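Local coordinates for protein phosphotriesterase, putative (Deinococcus radiodurans, PDB 4J35) that probably hydrolyses lactones with a two-metal centre and, in this engineered form, is directed toward organophosphate hydrolysis, at residues A[204-209]-A[227-232]. The protein carries 7 engineered substitutions. Residues are numbered along the deposited sequence; the frame is centred on the assembly and turned at random.
Sequences HMDGNT and DRIGLQ. With CO (cobalt (II) ion), chain B.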
loop_
_atom_site.group_PDB
_atom_site.type_symbol
_atom_site.label_atom_id
_atom_site.label_comp_id
_atom_site.label_asym_id
_atom_site.label_seq_id
_atom_site.Cartn_x
_atom_site.Cartn_y
_atom_site.Cartn_z
ATOM N N HIS A 204 -1.594 6.991 2.208
ATOM C CA HIS A 204 -0.875 8.232 1.966
ATOM C C HIS A 204 -1.436 9.422 2.745
ATOM O O HIS A 204 -1.375 10.575 2.282
ATOM C CB HIS A 204 -0.799 8.532 0.445
ATOM C CG HIS A 204 -0.287 7.399 -0.398
ATOM N ND1 HIS A 204 0.556 6.416 0.081
ATOM C CD2 HIS A 204 -0.498 7.099 -1.700
ATOM C CE1 HIS A 204 0.850 5.571 -0.900
ATOM N NE2 HIS A 204 0.212 5.957 -1.988
ATOM N N MET A 205 -1.933 9.152 3.946
ATOM C CA MET A 205 -2.524 10.190 4.778
ATOM C C MET A 205 -1.498 11.075 5.408
ATOM O O MET A 205 -1.829 12.122 5.935
ATOM C CB MET A 205 -3.467 9.575 5.818
ATOM C CG MET A 205 -4.703 9.013 5.184
ATOM S SD MET A 205 -5.892 10.331 4.702
ATOM C CE MET A 205 -6.163 11.081 6.298
ATOM N N ASP A 206 -0.225 10.679 5.324
ATOM C CA ASP A 206 0.832 11.542 5.780
ATOM C C ASP A 206 1.077 12.684 4.814
ATOM O O ASP A 206 1.813 13.614 5.114
ATOM C CB ASP A 206 2.110 10.732 5.998
ATOM C CG ASP A 206 2.450 9.815 4.848
ATOM O OD1 ASP A 206 1.564 9.405 4.077
ATOM O OD2 ASP A 206 3.651 9.477 4.704
ATOM N N GLY A 207 0.480 12.605 3.640
ATOM C CA GLY A 207 0.617 13.659 2.650
ATOM C C GLY A 207 -0.074 14.960 3.032
ATOM O O GLY A 207 0.083 15.967 2.345
ATOM N N ASN A 208 -0.851 14.944 4.110
ATOM C CA ASN A 208 -1.517 16.152 4.574
ATOM C C ASN A 208 -1.069 16.437 6.008
ATOM O O ASN A 208 -0.983 15.526 6.836
ATOM C CB ASN A 208 -3.034 15.992 4.435
ATOM C CG ASN A 208 -3.793 17.293 4.677
ATOM O OD1 ASN A 208 -3.549 17.994 5.658
ATOM N ND2 ASN A 208 -4.735 17.608 3.787
ATOM N N THR A 209 -0.732 17.690 6.294
ATOM C CA THR A 209 -0.199 18.053 7.612
ATOM C C THR A 209 -1.224 18.732 8.532
ATOM O O THR A 209 -0.860 19.251 9.590
ATOM C CB THR A 209 1.012 19.001 7.508
ATOM O OG1 THR A 209 0.650 20.162 6.750
ATOM C CG2 THR A 209 2.202 18.307 6.835
ATOM N N ASP A 227 2.159 6.263 5.177
ATOM C CA ASP A 227 2.852 5.176 4.526
ATOM C C ASP A 227 3.875 5.589 3.465
ATOM O O ASP A 227 4.288 4.751 2.672
ATOM C CB ASP A 227 1.865 4.179 3.953
ATOM C CG ASP A 227 0.849 4.830 3.023
ATOM O OD1 ASP A 227 1.080 5.972 2.596
ATOM O OD2 ASP A 227 -0.203 4.217 2.758
ATOM N N ARG A 228 4.277 6.857 3.459
ATOM C CA ARG A 228 5.399 7.284 2.598
ATOM C C ARG A 228 6.518 7.892 3.463
ATOM O O ARG A 228 7.205 8.844 3.061
ATOM C CB ARG A 228 4.918 8.270 1.535
ATOM C CG ARG A 228 3.572 7.851 0.923
ATOM C CD ARG A 228 3.165 8.705 -0.234
ATOM N NE ARG A 228 3.819 8.285 -1.461
ATOM C CZ ARG A 228 3.661 8.888 -2.632
ATOM N NH1 ARG A 228 2.822 9.917 -2.749
ATOM N NH2 ARG A 228 4.329 8.445 -3.693
ATOM N N ILE A 229 6.682 7.331 4.654
ATOM C CA ILE A 229 7.647 7.844 5.619
ATOM C C ILE A 229 9.034 7.661 5.002
ATOM O O ILE A 229 9.372 6.580 4.550
ATOM C CB ILE A 229 7.572 7.127 6.982
ATOM C CG1 ILE A 229 6.167 7.353 7.618
ATOM C CG2 ILE A 229 8.634 7.652 7.938
ATOM C CD1 ILE A 229 5.942 6.593 8.901
ATOM N N GLY A 230 9.783 8.748 4.970
ATOM C CA GLY A 230 11.123 8.758 4.352
ATOM C C GLY A 230 11.155 9.544 3.047
ATOM O O GLY A 230 12.231 9.965 2.618
ATOM N N LEU A 231 9.992 9.754 2.414
ATOM C CA LEU A 231 9.933 10.517 1.164
ATOM C C LEU A 231 9.629 11.980 1.495
ATOM O O LEU A 231 8.487 12.336 1.762
ATOM C CB LEU A 231 8.868 9.930 0.231
ATOM C CG LEU A 231 8.719 10.507 -1.179
ATOM C CD1 LEU A 231 10.056 10.402 -1.916
ATOM C CD2 LEU A 231 7.607 9.753 -1.930
ATOM N N GLN A 232 10.650 12.832 1.474
ATOM C CA GLN A 232 10.565 14.135 2.152
ATOM C C GLN A 232 10.617 15.344 1.217
ATOM O O GLN A 232 11.627 15.620 0.611
ATOM C CB GLN A 232 11.689 14.273 3.187
ATOM C CG GLN A 232 11.745 13.168 4.227
ATOM C CD GLN A 232 12.655 13.500 5.404
ATOM O OE1 GLN A 232 12.264 14.232 6.307
ATOM N NE2 GLN A 232 13.864 12.931 5.417
HETATM CO CO CO B . 0.275 5.292 -3.877
#
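H204 and D227 meet as a metal-bound imidazole and its second-shell carboxylate. From CB outward, the histidine first passes OD1 of D227, 3.8 Å from that CB. The first torsion, -51°, sets CG beside the backbone N, the same N that D227 also binds, and CG sits 3.7 Å from CD of R228. ND1 then donates to OD1 of D227 over 2.6 Å; the acceptor sits at the ring edge, close to the imidazole plane, while the N-H meets the carboxylate from above its plane. CD2 and CE1 lie about equally near the cobalt ion, which NE2 binds at 2.0 Å in a site completed by H176 and K143. Both loops follow adjacent parallel strands, 200-202 and 223-226, of the phosphotriesterase TIM barrel, whose metals sit at the C-terminal strand ends. D227 also accepts a hydrogen bond from the backbone N of H204, at 3.2 Å through OD2 and weakly through OD1; an alanine here would probably leave ND1 and that N without their carboxylate acceptor and the ring less firmly fixed about CB-CG. Over one ring face passes R228, its CD 3.8 Å from the centroid in a CH-pi contact. Its chain bends at chi3 (82°), and the guanidinium lies on the imidazole with planes 28° apart, while NE forms a salt bridge to D264. OD2 of D206 accepts a hydrogen bond from R228 N (3.0 Å) and forms a salt bridge with R243.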